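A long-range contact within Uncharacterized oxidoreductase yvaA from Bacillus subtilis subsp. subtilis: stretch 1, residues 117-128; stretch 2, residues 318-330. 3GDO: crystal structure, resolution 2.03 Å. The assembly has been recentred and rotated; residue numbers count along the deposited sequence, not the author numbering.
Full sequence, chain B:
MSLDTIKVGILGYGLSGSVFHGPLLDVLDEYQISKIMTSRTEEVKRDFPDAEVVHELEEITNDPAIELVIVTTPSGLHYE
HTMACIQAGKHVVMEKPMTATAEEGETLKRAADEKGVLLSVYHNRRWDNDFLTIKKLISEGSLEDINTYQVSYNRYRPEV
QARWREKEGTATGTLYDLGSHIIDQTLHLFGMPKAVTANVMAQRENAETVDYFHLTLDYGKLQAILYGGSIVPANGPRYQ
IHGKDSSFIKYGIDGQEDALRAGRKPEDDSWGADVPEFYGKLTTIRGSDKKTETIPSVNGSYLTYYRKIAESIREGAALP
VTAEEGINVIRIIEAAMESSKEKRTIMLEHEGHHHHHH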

# COMPACT_ATOMS: atom_id res chain seq x y z
N VAL B 117 7.45 -20.27 -35.67
CA VAL B 117 7.74 -20.99 -34.43
C VAL B 117 7.00 -20.39 -33.20
O VAL B 117 6.67 -19.20 -33.21
CB VAL B 117 9.28 -21.06 -34.17
CG1 VAL B 117 9.95 -21.96 -35.20
CG2 VAL B 117 9.91 -19.68 -34.21
N LEU B 118 6.74 -21.22 -32.19
CA LEU B 118 6.13 -20.76 -30.95
C LEU B 118 7.15 -20.14 -30.00
O LEU B 118 8.17 -20.77 -29.68
CB LEU B 118 5.42 -21.93 -30.27
CG LEU B 118 4.30 -22.50 -31.15
CD1 LEU B 118 3.74 -23.77 -30.53
CD2 LEU B 118 3.18 -21.43 -31.39
N LEU B 119 6.87 -18.93 -29.55
CA LEU B 119 7.71 -18.21 -28.59
C LEU B 119 6.89 -17.88 -27.34
O LEU B 119 5.84 -17.20 -27.42
CB LEU B 119 8.29 -16.94 -29.21
CG LEU B 119 9.20 -16.12 -28.29
CD1 LEU B 119 10.41 -16.92 -27.80
CD2 LEU B 119 9.62 -14.84 -28.96
N SER B 120 7.33 -18.41 -26.20
CA SER B 120 6.63 -18.19 -24.94
C SER B 120 7.63 -17.70 -23.86
O SER B 120 8.88 -17.73 -24.07
CB SER B 120 5.93 -19.47 -24.51
OG SER B 120 5.05 -19.28 -23.40
N VAL B 121 7.09 -17.21 -22.74
CA VAL B 121 7.90 -16.65 -21.64
C VAL B 121 7.38 -17.34 -20.39
O VAL B 121 6.19 -17.45 -20.22
CB VAL B 121 7.74 -15.12 -21.53
CG1 VAL B 121 8.55 -14.55 -20.30
CG2 VAL B 121 8.24 -14.46 -22.81
N TYR B 122 8.28 -17.83 -19.54
CA TYR B 122 7.85 -18.61 -18.37
C TYR B 122 7.33 -17.69 -17.23
O TYR B 122 8.05 -17.48 -16.22
CB TYR B 122 9.03 -19.52 -17.93
CG TYR B 122 8.67 -20.60 -16.91
CD1 TYR B 122 7.70 -21.53 -17.19
CD2 TYR B 122 9.33 -20.67 -15.64
CE1 TYR B 122 7.37 -22.54 -16.27
CE2 TYR B 122 9.01 -21.67 -14.69
CZ TYR B 122 8.02 -22.60 -15.03
OH TYR B 122 7.61 -23.59 -14.16
N HIS B 123 6.12 -17.14 -17.38
CA HIS B 123 5.43 -16.38 -16.32
C HIS B 123 4.57 -17.34 -15.53
O HIS B 123 3.33 -17.32 -15.60
CB HIS B 123 4.62 -15.20 -16.87
CG HIS B 123 5.45 -13.98 -17.11
ND1 HIS B 123 6.00 -13.24 -16.07
CD2 HIS B 123 5.86 -13.38 -18.25
CE1 HIS B 123 6.68 -12.22 -16.58
NE2 HIS B 123 6.62 -12.28 -17.90
N ASN B 124 5.26 -18.19 -14.79
CA ASN B 124 4.57 -19.29 -14.14
C ASN B 124 3.81 -18.89 -12.90
O ASN B 124 3.02 -19.68 -12.43
CB ASN B 124 5.51 -20.47 -13.86
CG ASN B 124 6.57 -20.16 -12.82
OD1 ASN B 124 7.04 -19.04 -12.70
ND2 ASN B 124 6.95 -21.18 -12.06
N ARG B 125 4.03 -17.67 -12.38
CA ARG B 125 3.24 -17.20 -11.21
C ARG B 125 1.76 -17.04 -11.53
O ARG B 125 0.98 -16.75 -10.63
CB ARG B 125 3.77 -15.87 -10.60
CG ARG B 125 5.16 -15.87 -9.96
CD ARG B 125 5.77 -17.21 -9.85
NE ARG B 125 6.89 -17.21 -8.93
CZ ARG B 125 8.09 -17.74 -9.18
NH1 ARG B 125 8.37 -18.30 -10.35
NH2 ARG B 125 9.02 -17.70 -8.24
N ARG B 126 1.36 -17.20 -12.80
CA ARG B 126 -0.07 -17.30 -13.08
C ARG B 126 -0.62 -18.63 -12.54
O ARG B 126 -1.82 -18.80 -12.49
CB ARG B 126 -0.40 -17.21 -14.57
CG ARG B 126 -0.07 -15.88 -15.23
CD ARG B 126 -0.48 -15.91 -16.70
NE ARG B 126 0.10 -14.80 -17.43
CZ ARG B 126 -0.07 -14.58 -18.74
NH1 ARG B 126 -0.82 -15.40 -19.50
NH2 ARG B 126 0.54 -13.54 -19.29
N TRP B 127 0.25 -19.57 -12.19
CA TRP B 127 -0.20 -20.86 -11.57
C TRP B 127 0.22 -21.02 -10.10
O TRP B 127 0.26 -22.14 -9.57
CB TRP B 127 0.12 -22.09 -12.48
CG TRP B 127 -0.58 -21.97 -13.85
CD1 TRP B 127 -1.83 -22.46 -14.20
CD2 TRP B 127 -0.09 -21.27 -15.00
NE1 TRP B 127 -2.14 -22.08 -15.49
CE2 TRP B 127 -1.09 -21.36 -16.01
CE3 TRP B 127 1.08 -20.53 -15.27
CZ2 TRP B 127 -0.94 -20.77 -17.26
CZ3 TRP B 127 1.23 -19.95 -16.52
CH2 TRP B 127 0.22 -20.08 -17.50
N ASP B 128 0.54 -19.89 -9.44
CA ASP B 128 0.72 -19.84 -7.98
C ASP B 128 -0.63 -20.10 -7.29
O ASP B 128 -1.69 -19.69 -7.81
CB ASP B 128 1.23 -18.45 -7.54
CG ASP B 128 2.74 -18.34 -7.60
OD1 ASP B 128 3.41 -19.23 -8.17
OD2 ASP B 128 3.30 -17.34 -7.05
N ALA B 318 -3.81 -22.30 -28.40
CA ALA B 318 -3.20 -21.01 -28.06
C ALA B 318 -2.24 -21.21 -26.88
O ALA B 318 -2.45 -22.09 -26.00
CB ALA B 318 -4.30 -19.96 -27.73
N LEU B 319 -1.18 -20.42 -26.89
CA LEU B 319 -0.07 -20.55 -25.90
C LEU B 319 -0.49 -20.12 -24.50
O LEU B 319 -1.24 -19.14 -24.37
CB LEU B 319 1.13 -19.70 -26.34
CG LEU B 319 2.06 -20.32 -27.40
CD1 LEU B 319 3.03 -19.31 -27.91
CD2 LEU B 319 2.80 -21.63 -26.89
N PRO B 320 0.05 -20.79 -23.45
CA PRO B 320 -0.28 -20.41 -22.07
C PRO B 320 0.18 -18.97 -21.69
O PRO B 320 -0.52 -18.29 -20.91
CB PRO B 320 0.48 -21.43 -21.23
CG PRO B 320 1.64 -21.86 -22.10
CD PRO B 320 1.05 -21.88 -23.49
N VAL B 321 1.31 -18.54 -22.23
CA VAL B 321 1.77 -17.16 -22.11
C VAL B 321 2.29 -16.83 -23.50
O VAL B 321 3.01 -17.63 -24.06
CB VAL B 321 2.94 -17.01 -21.07
CG1 VAL B 321 3.37 -15.57 -20.98
CG2 VAL B 321 2.58 -17.59 -19.63
N THR B 322 1.99 -15.64 -24.03
CA THR B 322 2.40 -15.31 -25.40
C THR B 322 3.53 -14.30 -25.37
O THR B 322 3.74 -13.64 -24.37
CB THR B 322 1.22 -14.65 -26.21
OG1 THR B 322 0.88 -13.40 -25.61
CG2 THR B 322 -0.05 -15.57 -26.26
N ALA B 323 4.22 -14.13 -26.49
CA ALA B 323 5.32 -13.20 -26.59
C ALA B 323 4.85 -11.78 -26.33
O ALA B 323 5.55 -11.03 -25.64
CB ALA B 323 6.03 -13.31 -27.96
N GLU B 324 3.70 -11.43 -26.91
CA GLU B 324 3.02 -10.15 -26.69
C GLU B 324 2.79 -9.82 -25.20
O GLU B 324 3.03 -8.70 -24.77
CB GLU B 324 1.65 -10.15 -27.40
CG GLU B 324 1.03 -8.77 -27.62
CD GLU B 324 2.06 -7.69 -28.07
OE1 GLU B 324 2.86 -7.91 -29.05
OE2 GLU B 324 2.09 -6.63 -27.41
N GLU B 325 2.26 -10.80 -24.46
CA GLU B 325 2.03 -10.61 -23.03
C GLU B 325 3.38 -10.40 -22.30
O GLU B 325 3.50 -9.48 -21.50
CB GLU B 325 1.25 -11.79 -22.46
CG GLU B 325 -0.20 -11.86 -22.97
CD GLU B 325 -0.76 -13.25 -22.74
OE1 GLU B 325 0.01 -14.14 -22.28
OE2 GLU B 325 -1.96 -13.46 -22.99
N GLY B 326 4.40 -11.19 -22.67
CA GLY B 326 5.76 -11.00 -22.17
C GLY B 326 6.26 -9.59 -22.44
O GLY B 326 6.78 -8.91 -21.55
N ILE B 327 6.12 -9.13 -23.69
CA ILE B 327 6.58 -7.79 -24.04
C ILE B 327 5.80 -6.74 -23.22
O ILE B 327 6.35 -5.70 -22.85
CB ILE B 327 6.39 -7.51 -25.57
CG1 ILE B 327 7.41 -8.30 -26.42
CG2 ILE B 327 6.49 -6.04 -25.88
CD1 ILE B 327 7.00 -8.39 -27.93
N ASN B 328 4.51 -6.99 -22.97
CA ASN B 328 3.73 -5.97 -22.26
C ASN B 328 4.25 -5.69 -20.84
O ASN B 328 4.20 -4.54 -20.36
CB ASN B 328 2.23 -6.29 -22.25
CG ASN B 328 1.56 -5.88 -23.55
OD1 ASN B 328 2.05 -5.01 -24.25
ND2 ASN B 328 0.47 -6.54 -23.89
N VAL B 329 4.77 -6.73 -20.20
CA VAL B 329 5.41 -6.65 -18.86
C VAL B 329 6.60 -5.73 -18.91
O VAL B 329 6.76 -4.83 -18.06
CB VAL B 329 5.87 -8.02 -18.38
CG1 VAL B 329 6.59 -7.93 -17.00
CG2 VAL B 329 4.68 -8.91 -18.28
N ILE B 330 7.42 -5.93 -19.93
CA ILE B 330 8.60 -5.09 -20.14
C ILE B 330 8.20 -3.66 -20.41
O ILE B 330 8.83 -2.75 -19.94
CB ILE B 330 9.52 -5.63 -21.27
CG1 ILE B 330 9.92 -7.09 -20.99
CG2 ILE B 330 10.75 -4.76 -21.42
CD1 ILE B 330 10.37 -7.37 -19.50
O HOH W 1 3.86 -15.85 -28.78
O HOH W 2 8.23 -10.71 -19.46

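Stretch 2 runs from a loop into a helix, and it packs against a strand and the 3-10 segment that follows it in stretch 1. The touching residues are at least 193 positions apart in sequence. Together the two stretches bury 681 Å².

A318 points away and makes no contact. L319 points toward stretch 1 and is well covered by it. Its CD1 lies 3.5 Å from the carbonyl L119 O and 4.1 Å from L118 CD2, so one methyl meets both backbone and side chain.

P320 sits beside the indole of W127. The CA-to-CB bond of W127 runs sideways, but the end of its side chain comes nearer, and W127 CH2 reaches P320 CB at 4.0 Å. The carbonyl P320 O lies at the edge of the W127 ring. P320 O is also 3.2 Å from R126 NH1, but the angle is poor and this is not a hydrogen bond.

V321 has the largest covered area of any residue in the contact. Its CA-to-CB bond points toward stretch 1. The carbonyl V321 O accepts a hydrogen bond from S120 OG at 2.7 Å, which ties the strand to the loop just before the helix. V321 CB approaches V121 O at 3.4 Å. V321 CG1 lies over one face of the R126 guanidinium, 3.9 Å from R126 NH2, and at the edge of the H123 ring. V321 CG2 is 4.2 Å from H123 CB and 4.0 Å from W127 CH2. The two methyls thus lie against H123, R126 and W127.

T322 points away and contributes little area. Its role is local: T322 OG1 accepts from E325 N at 3.2 Å and caps the helix. T322 N in turn donates to E325 OE1 at 3.0 Å.

A323 begins the helix. A323 CB packs on L119 CD2 at 4.0 Å. Water 1 joins the backbones here: it donates to L119 O at 2.8 Å and accepts from A323 N at 2.9 Å. A323 N and L119 O are themselves 3.6 Å apart, so the water lies beside a close approach of the two stretches.

E325 forms the salt bridge of the contact. E325 OE1 accepts from R126 NH2 at 3.1 Å and from R126 NH1 at 3.2 Å. The oxygen lies near the guanidinium plane, as expected when both terminal nitrogens donate to one acceptor. The same OE1 takes the bond from T322 N, so it links the arginine to the start of the helix.

G326 lets the helix come close to the strand. Its CA is 4.3 Å from V121 CG2, and an ideal CB would fall 2.9 Å from that methyl, a clash. Water 2 donates to G326 O at 3.1 Å and is hydrogen-bonded to H123 NE2 at 2.7 Å.

V329, one turn further on, points toward stretch 1. V329 CG2 approaches H123 NE2 at 3.9 Å and closes the contact.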